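Non-canonical purine NTP pyrophosphatase (Staphylococcus aureus, PDB 4BNQ) probably hydrolyses non-canonical purine nucleoside triphosphates such as XTP, dITP and ITP to monophosphate and diphosphate, with magnesium as cofactor, so clearing them from the nucleotide pool. Local coordinates at residues S93-A96 against N97-L101; V19-P22 against D23-V26. All blocks are in the same frame, centred on the assembly; numbering follows the deposited sequence.

Overall arrangement
Both contacts are local, each made within one continuous run of chain, and they lie on opposite sides of the chain's centre, with centres about 30 Å apart. Contact 2 comes first in sequence, making the turn from the helix into the second strand of the beta-alpha-beta unit 3-6, 11-20, 25-28; contact 1 stays inside the first turns of helix 94-104. In contact 1 Asn97 and Ile98 are buried while the acids sit partly exposed; in contact 2 Phe21 and Val26 are buried and Pro22 and Asp23 exposed. Contact 1 is polar, built from backbone bonds, a serine cap, two acids and an asparagine, whereas contact 2 is mainly apolar and aromatic, with one backbone bond across its turn. Neither touches the other subunit.

Contact 1 (S93-A96 against N97-L101); sequences SDEA and NIEKL
Asn97 reaches back over the start of its own helix to Ser93. Its CB lies 3.5 Å from both Ser93 O and Asp94 O, and CG closes to 3.1 Å from Ser93 O. CG stands beside the backbone N and opposite the carbonyl carbon (chi1 -66°), which sets the amide next to that first carbonyl. The same Ser93 O takes the straight backbone bond from Asn97 N. At the tip, OD1 accepts from Ala88 N and ND2 donates to Ala85 O, which satisfies both ends of this buried amide and fixes its rotation, while nearby Asp94 OD2 accepts from Gly150 N and Glu95 OE1 forms a salt bridge with Lys143. A water also links ND2 to Asp94 OD1.

Ser93 is the N-cap: its OG accepts from Ala96 N at 3.2 Å, occupying one of the amides that the first turn leaves without a helical acceptor. The i to i+4 ladder, opened by Asn97 N to Ser93 O, goes on with Ile98 N to Asp94 O and Glu99 N to Glu95 O.

On a more open face, Glu95 and Glu99 meet through their carboxylates. Both chains bend at chi2, bringing Glu95 OE2 to 2.6 Å from Glu99 OE2, with the two planes turned 36° apart. Oxygens this close suggest that one of the acids probably holds a proton.

Asn97 also packs on Tyr151, which with Gly150 belongs to the predicted substrate site, so this end of helix 94-104 borders the probable nucleotide pocket. Lys100 NZ hydrogen-bonds Tyr87 O and makes a cation-pi contact with the same residue, Ile98 leans on Ile154, and Leu101 seats the helix against Leu71 and Val73 of strand 64-73.

Contact 2 (V19-P22 against D23-V26); sequences VIFP and DYHV
Phe21 and Tyr24 meet in a T-shaped stack across a type I turn, the edge of the Phe21 ring directed at the face of Tyr24. The ring centres are 5.1 Å apart and the planes stand at 72°. The touch is close at one corner: Phe21 CD1 comes to 3.6 Å from Tyr24 CD1 and nearly as close to Tyr24 CE1. Farther back, Phe21 CB packs against Tyr24 CB. In each residue the first torsion sets CG opposite the carbonyl carbon (chi1 -68° in Phe21), and the rings converge at their CD1 corners. Val26 CG2 fills in behind, 3.8 Å from Phe21 CB. This is the tight half, and beyond it Phe21 is covered by Ile4 of strand 3-6 and by Ile182 and Gln186 of helix 177-191.

The other half is open. Pro22 and Asp23 form the exposed corner of the turn and meet little beyond each other's backbone; a water bridges Pro22 O and Tyr24 O on this side. Tyr24 lies between the two halves, only partly exposed, with Lys2 making a cation-pi contact to its ring.

Holding the turn shut is Tyr24 N to Phe21 O, 3.1 Å long. Its N-H aims well at the oxygen, but the donor stands above the carbonyl plane, 61° out of it, a skewed approach consistent with a tight turn. The chemistry therefore divides the work: one backbone bond closes the turn, while apolar and aromatic contacts pack the residue that follows helix 11-20 against Tyr24, just before strand 25-28, and Val26 within it.

Contact 1 (S93-A96 against N97-L101)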
ATOM      1  N   SER A  93     -17.302 -14.597  18.165  1.00 44.36           N
ATOM      2  CA  SER A  93     -17.710 -13.335  18.782  1.00 44.03           C
ATOM      3  C   SER A  93     -16.579 -12.322  18.674  1.00 34.34           C
ATOM      4  O   SER A  93     -15.501 -12.518  19.253  1.00 36.93           O
ATOM      5  CB  SER A  93     -18.067 -13.523  20.260  1.00 41.77           C
ATOM      6  OG  SER A  93     -18.369 -12.271  20.862  1.00 39.18           O
ATOM      7  N   ASP A  94     -16.809 -11.246  17.932  1.00 36.75           N
ATOM      8  CA  ASP A  94     -15.813 -10.189  17.849  1.00 33.64           C
ATOM      9  C   ASP A  94     -15.472  -9.701  19.265  1.00 32.13           C
ATOM     10  O   ASP A  94     -14.292  -9.545  19.615  1.00 29.47           O
ATOM     11  CB  ASP A  94     -16.310  -9.033  16.970  1.00 33.65           C
ATOM     12  CG  ASP A  94     -16.257  -9.351  15.473  1.00 34.02           C
ATOM     13  OD1 ASP A  94     -15.693 -10.398  15.097  1.00 38.01           O
ATOM     14  OD2 ASP A  94     -16.762  -8.532  14.662  1.00 36.20           O
ATOM     15  N   GLU A  95     -16.495  -9.504  20.095  1.00 33.01           N
ATOM     16  CA  GLU A  95     -16.267  -9.012  21.455  1.00 32.50           C
ATOM     17  C   GLU A  95     -15.418  -9.970  22.300  1.00 33.66           C
ATOM     18  O   GLU A  95     -14.560  -9.523  23.060  1.00 37.79           O
ATOM     19  CB  GLU A  95     -17.588  -8.644  22.152  1.00 38.09           C
ATOM     20  CG  GLU A  95     -17.447  -8.197  23.623  1.00 38.54           C
ATOM     21  CD  GLU A  95     -16.468  -7.031  23.826  1.00 51.66           C
ATOM     22  OE1 GLU A  95     -16.361  -6.142  22.939  1.00 48.19           O
ATOM     23  OE2 GLU A  95     -15.814  -6.985  24.896  1.00 56.02           O
ATOM     24  N   ALA A  96     -15.624 -11.278  22.142  1.00 34.76           N
ATOM     25  CA  ALA A  96     -14.829 -12.265  22.887  1.00 32.62           C
ATOM     26  C   ALA A  96     -13.387 -12.298  22.387  1.00 31.56           C
ATOM     27  O   ALA A  96     -12.430 -12.420  23.167  1.00 34.01           O
ATOM     28  CB  ALA A  96     -15.450 -13.652  22.793  1.00 32.37           C
ATOM     29  N   ASN A  97     -13.234 -12.196  21.077  1.00 31.95           N
ATOM     30  CA  ASN A  97     -11.911 -12.171  20.478  1.00 32.63           C
ATOM     31  C   ASN A  97     -11.083 -10.999  20.987  1.00 29.68           C
ATOM     32  O   ASN A  97      -9.896 -11.147  21.268  1.00 26.43           O
ATOM     33  CB  ASN A  97     -12.040 -12.134  18.956  1.00 30.88           C
ATOM     34  CG  ASN A  97     -12.654 -13.403  18.405  1.00 34.04           C
ATOM     35  OD1 ASN A  97     -12.663 -14.434  19.088  1.00 36.48           O
ATOM     36  ND2 ASN A  97     -13.158 -13.348  17.169  1.00 28.69           N
ATOM     37  N   ILE A  98     -11.723  -9.841  21.120  1.00 31.32           N
ATOM     38  CA  ILE A  98     -11.028  -8.646  21.589  1.00 35.79           C
ATOM     39  C   ILE A  98     -10.590  -8.832  23.035  1.00 32.82           C
ATOM     40  O   ILE A  98      -9.451  -8.519  23.388  1.00 31.40           O
ATOM     41  CB  ILE A  98     -11.914  -7.372  21.472  1.00 27.66           C
ATOM     42  CG1 ILE A  98     -12.122  -7.007  20.002  1.00 25.75           C
ATOM     43  CG2 ILE A  98     -11.315  -6.221  22.259  1.00 22.71           C
ATOM     44  CD1 ILE A  98     -13.176  -5.901  19.772  1.00 22.11           C
ATOM     45  N   GLU A  99     -11.492  -9.351  23.869  1.00 38.84           N
ATOM     46  CA  GLU A  99     -11.196  -9.531  25.297  1.00 35.91           C
ATOM     47  C   GLU A  99     -10.045 -10.489  25.501  1.00 33.44           C
ATOM     48  O   GLU A  99      -9.132 -10.213  26.280  1.00 34.45           O
ATOM     49  CB  GLU A  99     -12.436  -9.983  26.072  1.00 36.94           C
ATOM     50  CG  GLU A  99     -13.540  -8.925  26.130  1.00 38.39           C
ATOM     51  CD  GLU A  99     -13.033  -7.567  26.606  1.00 51.00           C
ATOM     52  OE1 GLU A  99     -12.110  -7.520  27.453  1.00 54.46           O
ATOM     53  OE2 GLU A  99     -13.556  -6.527  26.142  1.00 59.03           O
ATOM     54  N   LYS A 100     -10.061 -11.592  24.762  1.00 33.45           N
ATOM     55  CA  LYS A 100      -8.940 -12.528  24.814  1.00 36.64           C
ATOM     56  C   LYS A 100      -7.615 -11.873  24.430  1.00 34.28           C
ATOM     57  O   LYS A 100      -6.647 -11.930  25.186  1.00 37.12           O
ATOM     58  CB  LYS A 100      -9.180 -13.732  23.916  1.00 32.74           C
ATOM     59  CG  LYS A 100      -8.047 -14.736  24.007  1.00 32.91           C
ATOM     60  CD  LYS A 100      -8.341 -15.961  23.149  1.00 35.81           C
ATOM     61  CE  LYS A 100      -7.179 -16.933  23.161  1.00 33.35           C
ATOM     62  NZ  LYS A 100      -7.516 -18.128  22.353  1.00 43.95           N
ATOM     63  N   LEU A 101      -7.579 -11.243  23.262  1.00 35.73           N
ATOM     64  CA  LEU A 101      -6.370 -10.561  22.819  1.00 33.12           C
ATOM     65  C   LEU A 101      -5.897  -9.534  23.843  1.00 31.94           C
ATOM     66  O   LEU A 101      -4.721  -9.491  24.169  1.00 30.29           O
ATOM     67  CB  LEU A 101      -6.591  -9.900  21.467  1.00 28.58           C
ATOM     68  CG  LEU A 101      -5.344  -9.210  20.917  1.00 30.85           C
ATOM     69  CD1 LEU A 101      -4.175 -10.160  20.913  1.00 33.70           C
ATOM     70  CD2 LEU A 101      -5.625  -8.764  19.510  1.00 38.70           C
TER
HETATM   71  O   HOH W   1     -14.969 -15.991  18.844  1.00 45.09           O
HETATM   72  O   HOH W   2     -12.873 -10.887  15.070  1.00 38.22           O

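Contact 2 (V19-P22 against D23-V26)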
ATOM      1  N   VAL A  19     -17.832   0.871   0.182  1.00 28.55           N
ATOM      2  CA  VAL A  19     -17.082   2.125   0.239  1.00 27.82           C
ATOM      3  C   VAL A  19     -15.975   2.179  -0.817  1.00 29.68           C
ATOM      4  O   VAL A  19     -15.816   3.180  -1.511  1.00 29.36           O
ATOM      5  CB  VAL A  19     -16.440   2.323   1.619  1.00 28.69           C
ATOM      6  CG1 VAL A  19     -15.535   3.589   1.621  1.00 27.03           C
ATOM      7  CG2 VAL A  19     -17.523   2.402   2.699  1.00 23.96           C
ATOM      8  N   ILE A  20     -15.244   1.079  -0.949  1.00 25.54           N
ATOM      9  CA  ILE A  20     -14.073   0.985  -1.824  1.00 28.02           C
ATOM     10  C   ILE A  20     -14.412   0.814  -3.311  1.00 29.43           C
ATOM     11  O   ILE A  20     -13.603   1.133  -4.169  1.00 32.43           O
ATOM     12  CB  ILE A  20     -13.170  -0.183  -1.347  1.00 33.11           C
ATOM     13  CG1 ILE A  20     -12.412   0.217  -0.085  1.00 30.41           C
ATOM     14  CG2 ILE A  20     -12.149  -0.588  -2.386  1.00 34.90           C
ATOM     15  CD1 ILE A  20     -11.923  -1.006   0.684  1.00 33.85           C
ATOM     16  N   PHE A  21     -15.605   0.310  -3.622  1.00 27.91           N
ATOM     17  CA  PHE A  21     -16.062   0.224  -5.013  1.00 29.00           C
ATOM     18  C   PHE A  21     -17.336   1.039  -5.200  1.00 32.08           C
ATOM     19  O   PHE A  21     -18.397   0.450  -5.409  1.00 30.76           O
ATOM     20  CB  PHE A  21     -16.433  -1.213  -5.380  1.00 34.85           C
ATOM     21  CG  PHE A  21     -15.275  -2.179  -5.443  1.00 34.12           C
ATOM     22  CD1 PHE A  21     -14.364  -2.147  -6.490  1.00 35.51           C
ATOM     23  CD2 PHE A  21     -15.140  -3.167  -4.488  1.00 29.24           C
ATOM     24  CE1 PHE A  21     -13.319  -3.070  -6.557  1.00 33.76           C
ATOM     25  CE2 PHE A  21     -14.097  -4.092  -4.555  1.00 32.35           C
ATOM     26  CZ  PHE A  21     -13.195  -4.047  -5.587  1.00 29.82           C
ATOM     27  N   PRO A  22     -17.253   2.382  -5.123  1.00 34.72           N
ATOM     28  CA  PRO A  22     -18.502   3.155  -5.192  1.00 33.59           C
ATOM     29  C   PRO A  22     -19.115   3.121  -6.585  1.00 34.24           C
ATOM     30  O   PRO A  22     -20.304   3.391  -6.725  1.00 34.18           O
ATOM     31  CB  PRO A  22     -18.065   4.579  -4.822  1.00 31.14           C
ATOM     32  CG  PRO A  22     -16.604   4.636  -5.187  1.00 28.02           C
ATOM     33  CD  PRO A  22     -16.065   3.243  -4.953  1.00 32.87           C
ATOM     34  N   ASP A  23     -18.317   2.784  -7.595  1.00 34.56           N
ATOM     35  CA  ASP A  23     -18.828   2.706  -8.958  1.00 39.79           C
ATOM     36  C   ASP A  23     -19.406   1.329  -9.283  1.00 46.51           C
ATOM     37  O   ASP A  23     -19.882   1.098 -10.394  1.00 47.98           O
ATOM     38  CB  ASP A  23     -17.740   3.073  -9.976  1.00 44.68           C
ATOM     39  CG  ASP A  23     -17.413   4.564  -9.974  1.00 54.81           C
ATOM     40  OD1 ASP A  23     -18.292   5.372  -9.587  1.00 49.12           O
ATOM     41  OD2 ASP A  23     -16.275   4.930 -10.354  1.00 55.73           O
ATOM     42  N   TYR A  24     -19.377   0.411  -8.324  1.00 40.60           N
ATOM     43  CA  TYR A  24     -19.832  -0.941  -8.620  1.00 35.88           C
ATOM     44  C   TYR A  24     -21.118  -1.263  -7.916  1.00 34.03           C
ATOM     45  O   TYR A  24     -21.432  -0.694  -6.871  1.00 36.64           O
ATOM     46  CB  TYR A  24     -18.797  -1.975  -8.203  1.00 33.93           C
ATOM     47  CG  TYR A  24     -17.623  -2.137  -9.143  1.00 38.53           C
ATOM     48  CD1 TYR A  24     -16.556  -1.231  -9.136  1.00 38.94           C
ATOM     49  CD2 TYR A  24     -17.567  -3.212 -10.018  1.00 36.21           C
ATOM     50  CE1 TYR A  24     -15.474  -1.397  -9.985  1.00 38.70           C
ATOM     51  CE2 TYR A  24     -16.490  -3.385 -10.870  1.00 41.08           C
ATOM     52  CZ  TYR A  24     -15.451  -2.479 -10.850  1.00 45.64           C
ATOM     53  OH  TYR A  24     -14.399  -2.667 -11.708  1.00 47.59           O
ATOM     54  N   HIS A  25     -21.873  -2.183  -8.496  1.00 30.89           N
ATOM     55  CA  HIS A  25     -22.897  -2.826  -7.708  1.00 33.40           C
ATOM     56  C   HIS A  25     -22.202  -3.959  -6.964  1.00 29.43           C
ATOM     57  O   HIS A  25     -21.813  -4.969  -7.561  1.00 33.18           O
ATOM     58  CB  HIS A  25     -24.051  -3.356  -8.557  1.00 32.17           C
ATOM     59  CG  HIS A  25     -25.077  -4.061  -7.740  1.00 35.42           C
ATOM     60  ND1 HIS A  25     -25.805  -5.156  -8.213  1.00 44.75           N
ATOM     61  CD2 HIS A  25     -25.500  -3.882  -6.475  1.00 37.80           C
ATOM     62  CE1 HIS A  25     -26.609  -5.585  -7.291  1.00 41.72           C
ATOM     63  NE2 HIS A  25     -26.453  -4.826  -6.188  1.00 39.88           N
ATOM     64  N   VAL A  26     -22.015  -3.776  -5.663  1.00 31.86           N
ATOM     65  CA  VAL A  26     -21.333  -4.775  -4.846  1.00 25.97           C
ATOM     66  C   VAL A  26     -22.361  -5.795  -4.384  1.00 25.55           C
ATOM     67  O   VAL A  26     -23.361  -5.439  -3.759  1.00 26.74           O
ATOM     68  CB  VAL A  26     -20.591  -4.114  -3.661  1.00 26.92           C
ATOM     69  CG1 VAL A  26     -20.214  -5.128  -2.605  1.00 25.55           C
ATOM     70  CG2 VAL A  26     -19.348  -3.391  -4.153  1.00 25.15           C
TER
HETATM   71  O   HOH W   3     -22.845   1.743  -5.828  1.00 45.55           O